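Local coordinates for beta-glycosidase (Bacteroides caccae, PDB 6T2R), which acts as an endo-acting O-glycanase of glycoside hydrolase family 16, helping this gut bacterium begin the breakdown of mucin, at residues N72-L77 against E254-R259; W127-E132 against P227-I232; D197-H202 against F222-P227; I232-G237 against L249-E254. One frame throughout, in Å; residues are numbered along the deposited sequence.

Interaction 1: N72-L77 against E254-R259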
loop_
_atom_site.group_PDB
_atom_site.type_symbol
_atom_site.label_atom_id
_atom_site.label_comp_id
_atom_site.label_asym_id
_atom_site.label_seq_id
_atom_site.Cartn_x
_atom_site.Cartn_y
_atom_site.Cartn_z
ATOM N N ASN A 72 -9.776 -4.635 19.038
ATOM C CA ASN A 72 -9.228 -3.562 19.911
ATOM C C ASN A 72 -9.214 -2.249 19.108
ATOM O O ASN A 72 -8.254 -1.528 19.263
ATOM C CB ASN A 72 -7.811 -3.975 20.374
ATOM C CG ASN A 72 -7.306 -3.254 21.602
ATOM O OD1 ASN A 72 -8.035 -2.483 22.231
ATOM N ND2 ASN A 72 -6.067 -3.530 21.964
ATOM N N GLY A 73 -10.160 -2.041 18.184
ATOM C CA GLY A 73 -10.166 -0.928 17.212
ATOM C C GLY A 73 -9.020 -0.970 16.198
ATOM O O GLY A 73 -8.772 0.073 15.586
ATOM N N LEU A 74 -8.386 -2.136 15.990
ATOM C CA LEU A 74 -7.359 -2.406 14.944
ATOM C C LEU A 74 -7.908 -3.333 13.855
ATOM O O LEU A 74 -8.528 -4.388 14.176
ATOM C CB LEU A 74 -6.161 -3.111 15.589
ATOM C CG LEU A 74 -5.368 -2.308 16.610
ATOM C CD1 LEU A 74 -4.144 -3.094 17.018
ATOM C CD2 LEU A 74 -4.982 -0.940 16.057
ATOM N N LEU A 75 -7.572 -3.054 12.601
ATOM C CA LEU A 75 -7.770 -4.044 11.519
ATOM C C LEU A 75 -6.625 -5.073 11.559
ATOM O O LEU A 75 -5.509 -4.669 11.737
ATOM C CB LEU A 75 -7.819 -3.326 10.165
ATOM C CG LEU A 75 -7.672 -4.262 8.953
ATOM C CD1 LEU A 75 -8.947 -5.086 8.797
ATOM C CD2 LEU A 75 -7.348 -3.459 7.681
ATOM N N ILE A 76 -6.911 -6.363 11.389
ATOM C CA ILE A 76 -5.903 -7.466 11.422
ATOM C C ILE A 76 -6.027 -8.222 10.122
ATOM O O ILE A 76 -7.128 -8.678 9.813
ATOM C CB ILE A 76 -6.143 -8.433 12.593
ATOM C CG1 ILE A 76 -6.421 -7.669 13.882
ATOM C CG2 ILE A 76 -4.976 -9.394 12.735
ATOM C CD1 ILE A 76 -5.253 -6.863 14.334
ATOM N N LEU A 77 -4.949 -8.326 9.381
ATOM C CA LEU A 77 -4.927 -9.112 8.127
ATOM C C LEU A 77 -3.881 -10.180 8.327
ATOM O O LEU A 77 -2.830 -9.795 8.873
ATOM C CB LEU A 77 -4.551 -8.176 6.978
ATOM C CG LEU A 77 -5.584 -7.096 6.668
ATOM C CD1 LEU A 77 -5.016 -6.084 5.676
ATOM C CD2 LEU A 77 -6.861 -7.719 6.121
ATOM N N GLU A 254 -1.162 -5.441 11.737
ATOM C CA GLU A 254 -2.216 -4.694 12.469
ATOM C C GLU A 254 -2.228 -3.279 11.928
ATOM O O GLU A 254 -1.153 -2.644 11.872
ATOM C CB GLU A 254 -1.915 -4.658 13.968
ATOM C CG GLU A 254 -1.315 -5.950 14.470
ATOM C CD GLU A 254 -0.850 -5.886 15.904
ATOM O OE1 GLU A 254 -1.703 -5.623 16.770
ATOM O OE2 GLU A 254 0.369 -6.127 16.137
ATOM N N VAL A 255 -3.409 -2.805 11.584
ATOM C CA VAL A 255 -3.575 -1.442 11.037
ATOM C C VAL A 255 -4.454 -0.632 11.986
ATOM O O VAL A 255 -5.657 -0.943 12.142
ATOM C CB VAL A 255 -4.137 -1.505 9.617
ATOM C CG1 VAL A 255 -4.084 -0.150 8.945
ATOM C CG2 VAL A 255 -3.407 -2.560 8.794
ATOM N N ASP A 256 -3.840 0.401 12.549
ATOM C CA ASP A 256 -4.476 1.386 13.449
ATOM C C ASP A 256 -5.372 2.319 12.638
ATOM O O ASP A 256 -6.542 2.522 13.066
ATOM C CB ASP A 256 -3.383 2.126 14.215
ATOM C CG ASP A 256 -3.871 2.948 15.388
ATOM O OD1 ASP A 256 -5.058 2.825 15.750
ATOM O OD2 ASP A 256 -3.049 3.715 15.904
ATOM N N TRP A 257 -4.862 2.904 11.537
ATOM C CA TRP A 257 -5.657 3.891 10.745
ATOM C C TRP A 257 -5.051 4.181 9.372
ATOM O O TRP A 257 -3.859 3.909 9.130
ATOM C CB TRP A 257 -5.914 5.230 11.496
ATOM C CG TRP A 257 -4.723 5.886 12.150
ATOM C CD1 TRP A 257 -4.482 5.949 13.500
ATOM C CD2 TRP A 257 -3.637 6.621 11.536
ATOM N NE1 TRP A 257 -3.311 6.616 13.748
ATOM C CE2 TRP A 257 -2.784 7.057 12.573
ATOM C CE3 TRP A 257 -3.277 6.926 10.216
ATOM C CZ2 TRP A 257 -1.611 7.774 12.336
ATOM C CZ3 TRP A 257 -2.107 7.619 9.978
ATOM C CH2 TRP A 257 -1.306 8.068 11.022
ATOM N N VAL A 258 -5.884 4.793 8.532
ATOM C CA VAL A 258 -5.486 5.420 7.252
ATOM C C VAL A 258 -5.898 6.866 7.356
ATOM O O VAL A 258 -7.064 7.094 7.717
ATOM C CB VAL A 258 -6.171 4.766 6.048
ATOM C CG1 VAL A 258 -5.724 5.407 4.746
ATOM C CG2 VAL A 258 -5.931 3.268 6.031
ATOM N N ARG A 259 -4.999 7.785 7.000
ATOM C CA ARG A 259 -5.343 9.233 6.954
ATOM C C ARG A 259 -4.946 9.796 5.602
ATOM O O ARG A 259 -3.911 9.425 5.064
ATOM C CB ARG A 259 -4.725 10.035 8.104
ATOM C CG ARG A 259 -5.351 9.713 9.455
ATOM C CD ARG A 259 -4.417 10.171 10.561
ATOM N NE ARG A 259 -4.971 9.942 11.883
ATOM C CZ ARG A 259 -4.302 10.162 12.993
ATOM N NH1 ARG A 259 -3.080 10.652 12.951
ATOM N NH2 ARG A 259 -4.849 9.903 14.149
#
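L74 straddles two carboxylates of the neighbouring strand: its CD1 lies 3.5 Å from E254 OE1, and its CD2 is 3.8 Å from D256 OD1. The other flat groups pair within 254-259, where the W257 indole carries the R259 guanidinium over one face, NE lying above the ring centre.

The leucine reaches both acids because CG is anti to its own carbonyl carbon (chi1 -65°), so the branch forks over the partner backbone and CD2 comes to 3.5 Å from D256 CA. On the same side of the sheet, I76 and E254 run side by side, I76 CD1 meeting E254 CB at 4.0 Å. The other side holds L75 and V255, also side by side, with CB to CB at 4.1 Å.

Between these faces the antiparallel strands are tied at L75 and V255, a hydrogen-bonded pair. The bond from V255 N to L75 O is 2.8 Å long and nearly straight (169°); the return bond from L75 N to V255 O is 2.9 Å and more bent (152°). Just beyond, D256 and W257 both face R113, a classic beta bulge against strand 108-116.

The polar ends of the acids are satisfied elsewhere, E254 by R115 and H117, D256 by R113. Those partners would be expected to favour the ionised carboxylates, while L74 covers the flanks of both acids by plain van der Waals contact.

Interaction 2: W127-E132 against P227-I232; sequences WTLPYE and PQYLLI
L231 lies over one face of the W127 indole, its CB 3.7 Å from the centroid of the five-membered ring and 23° off the normal. Its CD2 continues across the same face toward the rim, reaching CZ2 of W127 at 3.5 Å. The other branch, CD1, meets L129 CG at 4.1 Å, and L129 in turn runs alongside Y229, with CB 3.6 Å from CE2 of the phenol ring. P130 O sits in the plane of that ring, at its edge.

Beneath these side chains runs an antiparallel ladder, with W127-L231 and L129-Y229 as hydrogen-bonded pairs and T128-L230 between them. It belongs to the beta-sandwich jelly roll of family 16. W127 and L129 also touch E143 of strand 143-145, part of a sequence that matches the E-x-D-x-x-E signature, which holds the catalytic acids in family 16 relatives, so this face probably borders the substrate cleft. The indole NE1 is held by D233.

On the other side of the sheet, T128 OG1 donates to Q228 OE1 over 2.7 Å, tilted 32° from the amide's carbonyl plane. Q228 can meet it because its chain bends at chi2 (-79°). A water donates to both Q228 OE1 and T128 O. At the end of the ladder Y131 N bonds to P227 O at 2.9 Å from above the carbonyl plane, and a second water, donating to P227 O and E132 OE2, accepts from E132 N.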
loop_
_atom_site.group_PDB
_atom_site.type_symbol
_atom_site.label_atom_id
_atom_site.label_comp_id
_atom_site.label_asym_id
_atom_site.label_seq_id
_atom_site.Cartn_x
_atom_site.Cartn_y
_atom_site.Cartn_z
ATOM N N TRP A 127 -0.063 0.121 -0.677
ATOM C CA TRP A 127 0.280 0.581 -2.028
ATOM C C TRP A 127 -0.949 1.067 -2.758
ATOM O O TRP A 127 -2.083 0.789 -2.289
ATOM C CB TRP A 127 1.018 -0.540 -2.754
ATOM C CG TRP A 127 0.310 -1.848 -2.925
ATOM C CD1 TRP A 127 -0.149 -2.712 -1.965
ATOM C CD2 TRP A 127 0.145 -2.538 -4.182
ATOM N NE1 TRP A 127 -0.633 -3.860 -2.549
ATOM C CE2 TRP A 127 -0.473 -3.774 -3.900
ATOM C CE3 TRP A 127 0.441 -2.206 -5.517
ATOM C CZ2 TRP A 127 -0.789 -4.680 -4.898
ATOM C CZ3 TRP A 127 0.123 -3.103 -6.514
ATOM C CH2 TRP A 127 -0.479 -4.322 -6.194
ATOM N N THR A 128 -0.713 1.793 -3.850
ATOM C CA THR A 128 -1.779 2.367 -4.683
ATOM C C THR A 128 -1.548 2.072 -6.163
ATOM O O THR A 128 -0.405 1.948 -6.606
ATOM C CB THR A 128 -1.939 3.871 -4.449
ATOM O OG1 THR A 128 -0.885 4.548 -5.141
ATOM C CG2 THR A 128 -2.004 4.201 -2.973
ATOM N N LEU A 129 -2.680 1.959 -6.850
ATOM C CA LEU A 129 -2.865 1.700 -8.293
ATOM C C LEU A 129 -3.864 2.726 -8.811
ATOM O O LEU A 129 -4.577 3.324 -8.021
ATOM C CB LEU A 129 -3.370 0.265 -8.468
ATOM C CG LEU A 129 -2.308 -0.813 -8.248
ATOM C CD1 LEU A 129 -2.916 -2.172 -8.442
ATOM C CD2 LEU A 129 -1.107 -0.606 -9.166
ATOM N N PRO A 130 -3.915 2.981 -10.135
ATOM C CA PRO A 130 -4.923 3.875 -10.702
ATOM C C PRO A 130 -6.344 3.414 -10.393
ATOM O O PRO A 130 -6.654 2.238 -10.564
ATOM C CB PRO A 130 -4.638 3.863 -12.213
ATOM C CG PRO A 130 -3.180 3.414 -12.290
ATOM C CD PRO A 130 -3.001 2.445 -11.143
ATOM N N TYR A 131 -7.150 4.361 -9.899
ATOM C CA TYR A 131 -8.580 4.179 -9.564
ATOM C C TYR A 131 -9.335 3.796 -10.835
ATOM O O TYR A 131 -10.181 2.903 -10.788
ATOM C CB TYR A 131 -9.193 5.459 -8.983
ATOM C CG TYR A 131 -10.595 5.221 -8.492
ATOM C CD1 TYR A 131 -10.827 4.638 -7.247
ATOM C CD2 TYR A 131 -11.672 5.496 -9.321
ATOM C CE1 TYR A 131 -12.111 4.347 -6.826
ATOM C CE2 TYR A 131 -12.963 5.258 -8.899
ATOM C CZ TYR A 131 -13.181 4.672 -7.656
ATOM O OH TYR A 131 -14.469 4.395 -7.294
ATOM N N GLU A 132 -9.029 4.461 -11.941
ATOM C CA GLU A 132 -9.759 4.266 -13.230
ATOM C C GLU A 132 -9.225 3.002 -13.942
ATOM O O GLU A 132 -8.368 3.123 -14.835
ATOM C CB GLU A 132 -9.628 5.527 -14.070
ATOM C CG GLU A 132 -10.240 6.754 -13.417
ATOM C CD GLU A 132 -9.634 8.048 -13.939
ATOM O OE1 GLU A 132 -10.360 8.758 -14.600
ATOM O OE2 GLU A 132 -8.430 8.325 -13.711
ATOM N N PRO A 227 -6.205 9.792 -10.137
ATOM C CA PRO A 227 -6.865 9.217 -8.975
ATOM C C PRO A 227 -6.340 7.804 -8.693
ATOM O O PRO A 227 -6.165 7.029 -9.627
ATOM C CB PRO A 227 -8.330 9.157 -9.406
ATOM C CG PRO A 227 -8.451 10.237 -10.446
ATOM C CD PRO A 227 -7.149 10.171 -11.204
ATOM N N GLN A 228 -6.174 7.492 -7.406
ATOM C CA GLN A 228 -5.586 6.230 -6.910
ATOM C C GLN A 228 -6.652 5.465 -6.128
ATOM O O GLN A 228 -7.541 6.123 -5.531
ATOM C CB GLN A 228 -4.370 6.579 -6.037
ATOM C CG GLN A 228 -3.348 7.467 -6.755
ATOM C CD GLN A 228 -2.479 6.671 -7.700
ATOM O OE1 GLN A 228 -2.077 5.555 -7.377
ATOM N NE2 GLN A 228 -2.219 7.219 -8.892
ATOM N N TYR A 229 -6.551 4.135 -6.095
ATOM C CA TYR A 229 -7.154 3.323 -5.010
ATOM C C TYR A 229 -6.026 2.717 -4.169
ATOM O O TYR A 229 -4.884 2.529 -4.675
ATOM C CB TYR A 229 -8.156 2.314 -5.561
ATOM C CG TYR A 229 -7.625 1.058 -6.215
ATOM C CD1 TYR A 229 -7.499 -0.111 -5.490
ATOM C CD2 TYR A 229 -7.343 1.008 -7.574
ATOM C CE1 TYR A 229 -7.071 -1.291 -6.080
ATOM C CE2 TYR A 229 -6.916 -0.163 -8.179
ATOM C CZ TYR A 229 -6.805 -1.319 -7.435
ATOM O OH TYR A 229 -6.423 -2.488 -8.008
ATOM N N LEU A 230 -6.356 2.421 -2.910
ATOM C CA LEU A 230 -5.402 2.004 -1.856
ATOM C C LEU A 230 -5.611 0.522 -1.587
ATOM O O LEU A 230 -6.767 0.097 -1.542
ATOM C CB LEU A 230 -5.719 2.798 -0.593
ATOM C CG LEU A 230 -4.878 2.424 0.615
ATOM C CD1 LEU A 230 -3.376 2.541 0.337
ATOM C CD2 LEU A 230 -5.269 3.305 1.789
ATOM N N LEU A 231 -4.522 -0.211 -1.530
ATOM C CA LEU A 231 -4.447 -1.650 -1.198
ATOM C C LEU A 231 -3.609 -1.755 0.078
ATOM O O LEU A 231 -2.500 -1.115 0.146
ATOM C CB LEU A 231 -3.765 -2.432 -2.338
ATOM C CG LEU A 231 -4.403 -2.322 -3.730
ATOM C CD1 LEU A 231 -3.866 -1.100 -4.492
ATOM C CD2 LEU A 231 -4.124 -3.569 -4.549
ATOM N N ILE A 232 -4.078 -2.576 0.998
ATOM C CA ILE A 232 -3.384 -2.974 2.254
ATOM C C ILE A 232 -3.555 -4.483 2.375
ATOM O O ILE A 232 -4.727 -4.924 2.397
ATOM C CB ILE A 232 -3.947 -2.259 3.495
ATOM C CG1 ILE A 232 -3.921 -0.740 3.327
ATOM C CG2 ILE A 232 -3.150 -2.722 4.709
ATOM C CD1 ILE A 232 -4.629 0.048 4.398
HETATM O O HOH W 1 -0.324 4.194 -8.681
HETATM O O HOH W 2 -7.049 6.562 -12.241
#

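Interaction 3: D197-H202 against F222-P227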
loop_
_atom_site.group_PDB
_atom_site.type_symbol
_atom_site.label_atom_id
_atom_site.label_comp_id
_atom_site.label_asym_id
_atom_site.label_seq_id
_atom_site.Cartn_x
_atom_site.Cartn_y
_atom_site.Cartn_z
ATOM N N ASP A 197 5.076 17.500 -9.641
ATOM C CA ASP A 197 6.445 17.320 -10.181
ATOM C C ASP A 197 7.206 16.234 -9.420
ATOM O O ASP A 197 8.408 16.098 -9.680
ATOM C CB ASP A 197 7.231 18.611 -10.065
ATOM C CG ASP A 197 7.728 18.863 -8.645
ATOM O OD1 ASP A 197 6.956 18.695 -7.690
ATOM O OD2 ASP A 197 8.874 19.252 -8.509
ATOM N N SER A 198 6.591 15.535 -8.468
ATOM C CA SER A 198 7.345 14.630 -7.565
ATOM C C SER A 198 6.426 13.873 -6.615
ATOM O O SER A 198 5.356 14.405 -6.230
ATOM C CB SER A 198 8.362 15.381 -6.768
ATOM O OG SER A 198 7.692 16.355 -5.968
ATOM N N LEU A 199 6.889 12.696 -6.200
ATOM C CA LEU A 199 6.341 11.953 -5.050
ATOM C C LEU A 199 7.379 12.039 -3.928
ATOM O O LEU A 199 8.562 11.933 -4.251
ATOM C CB LEU A 199 6.058 10.497 -5.424
ATOM C CG LEU A 199 5.148 10.232 -6.624
ATOM C CD1 LEU A 199 4.844 8.727 -6.718
ATOM C CD2 LEU A 199 3.860 11.053 -6.574
ATOM N N VAL A 200 6.949 12.211 -2.675
ATOM C CA VAL A 200 7.855 12.211 -1.486
ATOM C C VAL A 200 7.365 11.150 -0.498
ATOM O O VAL A 200 6.200 11.254 -0.066
ATOM C CB VAL A 200 7.911 13.578 -0.791
ATOM C CG1 VAL A 200 8.924 13.549 0.338
ATOM C CG2 VAL A 200 8.188 14.726 -1.772
ATOM N N PHE A 201 8.241 10.184 -0.181
ATOM C CA PHE A 201 7.975 9.025 0.711
ATOM C C PHE A 201 8.501 9.320 2.109
ATOM O O PHE A 201 9.605 9.843 2.226
ATOM C CB PHE A 201 8.622 7.769 0.143
ATOM C CG PHE A 201 7.962 7.272 -1.120
ATOM C CD1 PHE A 201 6.873 6.403 -1.080
ATOM C CD2 PHE A 201 8.428 7.674 -2.354
ATOM C CE1 PHE A 201 6.268 5.951 -2.250
ATOM C CE2 PHE A 201 7.831 7.216 -3.522
ATOM C CZ PHE A 201 6.769 6.349 -3.476
ATOM N N HIS A 202 7.707 8.995 3.118
ATOM C CA HIS A 202 8.020 9.221 4.542
ATOM C C HIS A 202 7.734 7.928 5.283
ATOM O O HIS A 202 6.806 7.209 4.890
ATOM C CB HIS A 202 7.195 10.375 5.144
ATOM C CG HIS A 202 7.469 11.703 4.532
ATOM N ND1 HIS A 202 6.664 12.238 3.543
ATOM C CD2 HIS A 202 8.478 12.588 4.735
ATOM C CE1 HIS A 202 7.148 13.421 3.194
ATOM N NE2 HIS A 202 8.283 13.652 3.904
ATOM N N PHE A 222 6.247 9.740 -15.391
ATOM C CA PHE A 222 5.506 10.276 -14.220
ATOM C C PHE A 222 4.003 10.243 -14.459
ATOM O O PHE A 222 3.379 11.268 -14.653
ATOM C CB PHE A 222 5.945 11.671 -13.818
ATOM C CG PHE A 222 5.734 11.988 -12.352
ATOM C CD1 PHE A 222 6.698 11.650 -11.393
ATOM C CD2 PHE A 222 4.589 12.612 -11.922
ATOM C CE1 PHE A 222 6.548 11.985 -10.058
ATOM C CE2 PHE A 222 4.433 12.930 -10.576
ATOM C CZ PHE A 222 5.399 12.614 -9.648
ATOM N N PRO A 223 3.376 9.047 -14.379
ATOM C CA PRO A 223 1.942 8.887 -14.615
ATOM C C PRO A 223 1.066 9.040 -13.352
ATOM O O PRO A 223 -0.163 8.877 -13.415
ATOM C CB PRO A 223 1.925 7.429 -15.109
ATOM C CG PRO A 223 2.959 6.719 -14.255
ATOM C CD PRO A 223 4.038 7.766 -14.084
ATOM N N PHE A 224 1.687 9.396 -12.226
ATOM C CA PHE A 224 1.094 9.192 -10.881
ATOM C C PHE A 224 -0.009 10.230 -10.548
ATOM O O PHE A 224 -0.809 9.921 -9.657
ATOM C CB PHE A 224 2.205 9.173 -9.836
ATOM C CG PHE A 224 3.363 8.264 -10.180
ATOM C CD1 PHE A 224 3.218 6.886 -10.137
ATOM C CD2 PHE A 224 4.607 8.789 -10.530
ATOM C CE1 PHE A 224 4.281 6.042 -10.422
ATOM C CE2 PHE A 224 5.669 7.946 -10.839
ATOM C CZ PHE A 224 5.497 6.574 -10.796
ATOM N N ASN A 225 -0.094 11.399 -11.186
ATOM C CA ASN A 225 -1.038 12.453 -10.718
ATOM C C ASN A 225 -2.394 12.161 -11.327
ATOM O O ASN A 225 -2.842 12.956 -12.101
ATOM C CB ASN A 225 -0.578 13.889 -10.967
ATOM C CG ASN A 225 0.539 14.268 -10.018
ATOM O OD1 ASN A 225 1.521 14.876 -10.454
ATOM N ND2 ASN A 225 0.439 13.861 -8.748
ATOM N N ILE A 226 -2.938 10.990 -11.002
ATOM C CA ILE A 226 -4.248 10.479 -11.448
ATOM C C ILE A 226 -4.867 9.883 -10.195
ATOM O O ILE A 226 -4.156 9.472 -9.282
ATOM C CB ILE A 226 -4.123 9.424 -12.570
ATOM C CG1 ILE A 226 -3.272 8.216 -12.145
ATOM C CG2 ILE A 226 -3.619 10.049 -13.866
ATOM C CD1 ILE A 226 -3.151 7.156 -13.248
ATOM N N PRO A 227 -6.205 9.792 -10.137
ATOM C CA PRO A 227 -6.865 9.217 -8.975
ATOM C C PRO A 227 -6.340 7.804 -8.693
ATOM O O PRO A 227 -6.165 7.029 -9.627
ATOM C CB PRO A 227 -8.330 9.157 -9.406
ATOM C CG PRO A 227 -8.451 10.237 -10.446
ATOM C CD PRO A 227 -7.149 10.171 -11.204
#
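The nearest CA atoms, those of S198 and F222, stay 8.2 Å apart, and no hydrogen bond joins strand 198-202 to the irregular segment 222-227. The latter folds back through an inverse gamma turn centred on N225, with a weak bond from I226 N to F224 O.

Side chains bridge the gap. F222 extends its ring with CG anti to the backbone N (chi1 -153°), bringing CZ to 3.4 Å from S198 N and setting L199 N at the ring edge, in its plane. L199 then divides its branch between two phenyls: CD2 touches F222 CZ at 3.8 Å, while CD1 lies over one face of F224, 4.0 Å from its centroid. The opposite face of F224 is covered by P223 CD. F224 CD2 stands over the centre of the F222 ring, and F222 CD1 sits at the F224 ring's edge, in its plane.

The cluster seats the loop leading into strand 228-233 against strand 198-203. Around it, L199 also packs on F194 of strand 187-195 and V160 of strand 155-161, F224 on V160 and on Y211 of strand 206-212.

Interaction 4: I232-G237 against L249-E254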
loop_
_atom_site.group_PDB
_atom_site.type_symbol
_atom_site.label_atom_id
_atom_site.label_comp_id
_atom_site.label_asym_id
_atom_site.label_seq_id
_atom_site.Cartn_x
_atom_site.Cartn_y
_atom_site.Cartn_z
ATOM N N ILE A 232 -4.078 -2.576 0.998
ATOM C CA ILE A 232 -3.384 -2.974 2.254
ATOM C C ILE A 232 -3.555 -4.483 2.375
ATOM O O ILE A 232 -4.727 -4.924 2.397
ATOM C CB ILE A 232 -3.947 -2.259 3.495
ATOM C CG1 ILE A 232 -3.921 -0.740 3.327
ATOM C CG2 ILE A 232 -3.150 -2.722 4.709
ATOM C CD1 ILE A 232 -4.629 0.048 4.398
ATOM N N ASP A 233 -2.474 -5.258 2.346
ATOM C CA ASP A 233 -2.688 -6.717 2.231
ATOM C C ASP A 233 -1.443 -7.458 2.670
ATOM O O ASP A 233 -0.327 -7.017 2.347
ATOM C CB ASP A 233 -3.108 -7.105 0.802
ATOM C CG ASP A 233 -2.008 -6.892 -0.231
ATOM O OD1 ASP A 233 -1.750 -5.721 -0.592
ATOM O OD2 ASP A 233 -1.377 -7.894 -0.605
ATOM N N MET A 234 -1.679 -8.528 3.421
ATOM C CA MET A 234 -0.682 -9.551 3.755
ATOM C C MET A 234 -0.394 -10.323 2.469
ATOM O O MET A 234 -1.299 -10.467 1.596
ATOM C CB MET A 234 -1.199 -10.483 4.857
ATOM C CG MET A 234 -0.211 -11.561 5.287
ATOM S SD MET A 234 1.414 -10.944 5.715
ATOM C CE MET A 234 1.079 -10.048 7.231
ATOM N N GLN A 235 0.849 -10.766 2.369
ATOM C CA GLN A 235 1.408 -11.445 1.194
ATOM C C GLN A 235 2.365 -12.501 1.753
ATOM O O GLN A 235 3.071 -12.216 2.773
ATOM C CB GLN A 235 2.084 -10.416 0.271
ATOM C CG GLN A 235 1.103 -9.438 -0.345
ATOM C CD GLN A 235 1.698 -8.337 -1.194
ATOM O OE1 GLN A 235 2.910 -8.147 -1.299
ATOM N NE2 GLN A 235 0.816 -7.560 -1.758
ATOM N N LEU A 236 2.384 -13.670 1.116
ATOM C CA LEU A 236 3.273 -14.799 1.509
ATOM C C LEU A 236 3.901 -15.439 0.263
ATOM O O LEU A 236 3.134 -15.873 -0.631
ATOM C CB LEU A 236 2.451 -15.830 2.297
ATOM C CG LEU A 236 2.160 -15.480 3.755
ATOM C CD1 LEU A 236 1.201 -16.507 4.371
ATOM C CD2 LEU A 236 3.449 -15.385 4.563
ATOM N N GLY A 237 5.238 -15.445 0.199
ATOM C CA GLY A 237 6.025 -16.092 -0.871
ATOM C C GLY A 237 6.082 -15.307 -2.180
ATOM O O GLY A 237 5.243 -14.404 -2.431
ATOM N N LEU A 249 4.061 -19.173 10.782
ATOM C CA LEU A 249 2.622 -18.858 10.611
ATOM C C LEU A 249 1.818 -19.409 11.788
ATOM O O LEU A 249 2.240 -20.346 12.450
ATOM C CB LEU A 249 2.142 -19.444 9.284
ATOM C CG LEU A 249 2.986 -19.053 8.071
ATOM C CD1 LEU A 249 2.330 -19.544 6.801
ATOM C CD2 LEU A 249 3.212 -17.557 7.993
ATOM N N PRO A 250 0.631 -18.824 12.073
ATOM C CA PRO A 250 0.102 -17.698 11.296
ATOM C C PRO A 250 0.841 -16.384 11.603
ATOM O O PRO A 250 1.561 -16.294 12.590
ATOM C CB PRO A 250 -1.363 -17.640 11.742
ATOM C CG PRO A 250 -1.309 -18.088 13.179
ATOM C CD PRO A 250 -0.275 -19.194 13.166
ATOM N N VAL A 251 0.710 -15.404 10.708
ATOM C CA VAL A 251 1.351 -14.074 10.864
ATOM C C VAL A 251 0.290 -13.007 10.612
ATOM O O VAL A 251 -0.649 -13.258 9.804
ATOM C CB VAL A 251 2.572 -13.959 9.949
ATOM C CG1 VAL A 251 2.172 -13.828 8.484
ATOM C CG2 VAL A 251 3.467 -12.817 10.393
ATOM N N GLU A 252 0.403 -11.890 11.329
ATOM C CA GLU A 252 -0.531 -10.749 11.185
ATOM C C GLU A 252 0.215 -9.454 10.861
ATOM O O GLU A 252 1.420 -9.355 11.125
ATOM C CB GLU A 252 -1.291 -10.405 12.462
ATOM C CG GLU A 252 -1.490 -11.543 13.395
ATOM C CD GLU A 252 -2.360 -11.117 14.553
ATOM O OE1 GLU A 252 -3.325 -11.823 14.823
ATOM O OE2 GLU A 252 -2.124 -10.037 15.095
ATOM N N MET A 253 -0.518 -8.525 10.261
ATOM C CA MET A 253 -0.197 -7.081 10.252
ATOM C C MET A 253 -1.407 -6.436 10.901
ATOM O O MET A 253 -2.521 -6.943 10.687
ATOM C CB MET A 253 0.017 -6.500 8.857
ATOM C CG MET A 253 -1.120 -6.766 7.890
ATOM S SD MET A 253 -0.835 -6.109 6.205
ATOM C CE MET A 253 0.056 -4.599 6.625
ATOM N N GLU A 254 -1.162 -5.441 11.737
ATOM C CA GLU A 254 -2.216 -4.694 12.469
ATOM C C GLU A 254 -2.228 -3.279 11.928
ATOM O O GLU A 254 -1.153 -2.644 11.872
ATOM C CB GLU A 254 -1.915 -4.658 13.968
ATOM C CG GLU A 254 -1.315 -5.950 14.470
ATOM C CD GLU A 254 -0.850 -5.886 15.904
ATOM O OE1 GLU A 254 -1.703 -5.623 16.770
ATOM O OE2 GLU A 254 0.369 -6.127 16.137
#
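Apolar side chains of M234, L236, V251 and M253 interlock in a contact without cross-segment hydrogen bonds, inside the beta sandwich where the end of strand 228-233 faces the start of strand 251-263. The segments run roughly antiparallel, 163° apart, and even M234 and M253 keep their CA atoms 7.0 Å from each other.

The two methionines fill this gap. M234 is bent at both chi2 (52°) and chi3 (69°), which lays CE 3.7 Å from M253 N, while its SD meets V251 CG1 at 4.1 Å. M253 answers from the other side, its SD 3.8 Å from M234 N and its CE 4.2 Å from I232 CG2. Farther out, L236 and L249 reach for each other tip to tip, CD1 to CD1 at 4.1 Å.

Strand 92-98 borders the L236-L249 end, with Y92 against both leucines. At the I232-M253 end M253 packs on L77 of strand 74-81, and I232 continues onto V255 and V258 of strand 251-263.

Strands 228-233 and 251-263 hold most of these contacts together. Interactions 2 and 4 share I232, interactions 1 and 4 share E254, and the two pairs lie about 19 Å and about 13 Å apart between centres. Interactions 1 and 2, about 18 Å between centres, meet where V258 and V255 pack on L230 and I232. Interaction 3, its centre about 12 Å from that of interaction 2, shares P227 with it and lies about 27 Å from interaction 4, centre to centre. Along the chain, interaction 1 spans all the others; interaction 2 encloses interaction 3 and closes before interaction 4 opens. Interactions 1 and 2 join distant chain parts, 177 and 95 residues apart, 3 and 4 nearby ones, within the family's sandwich.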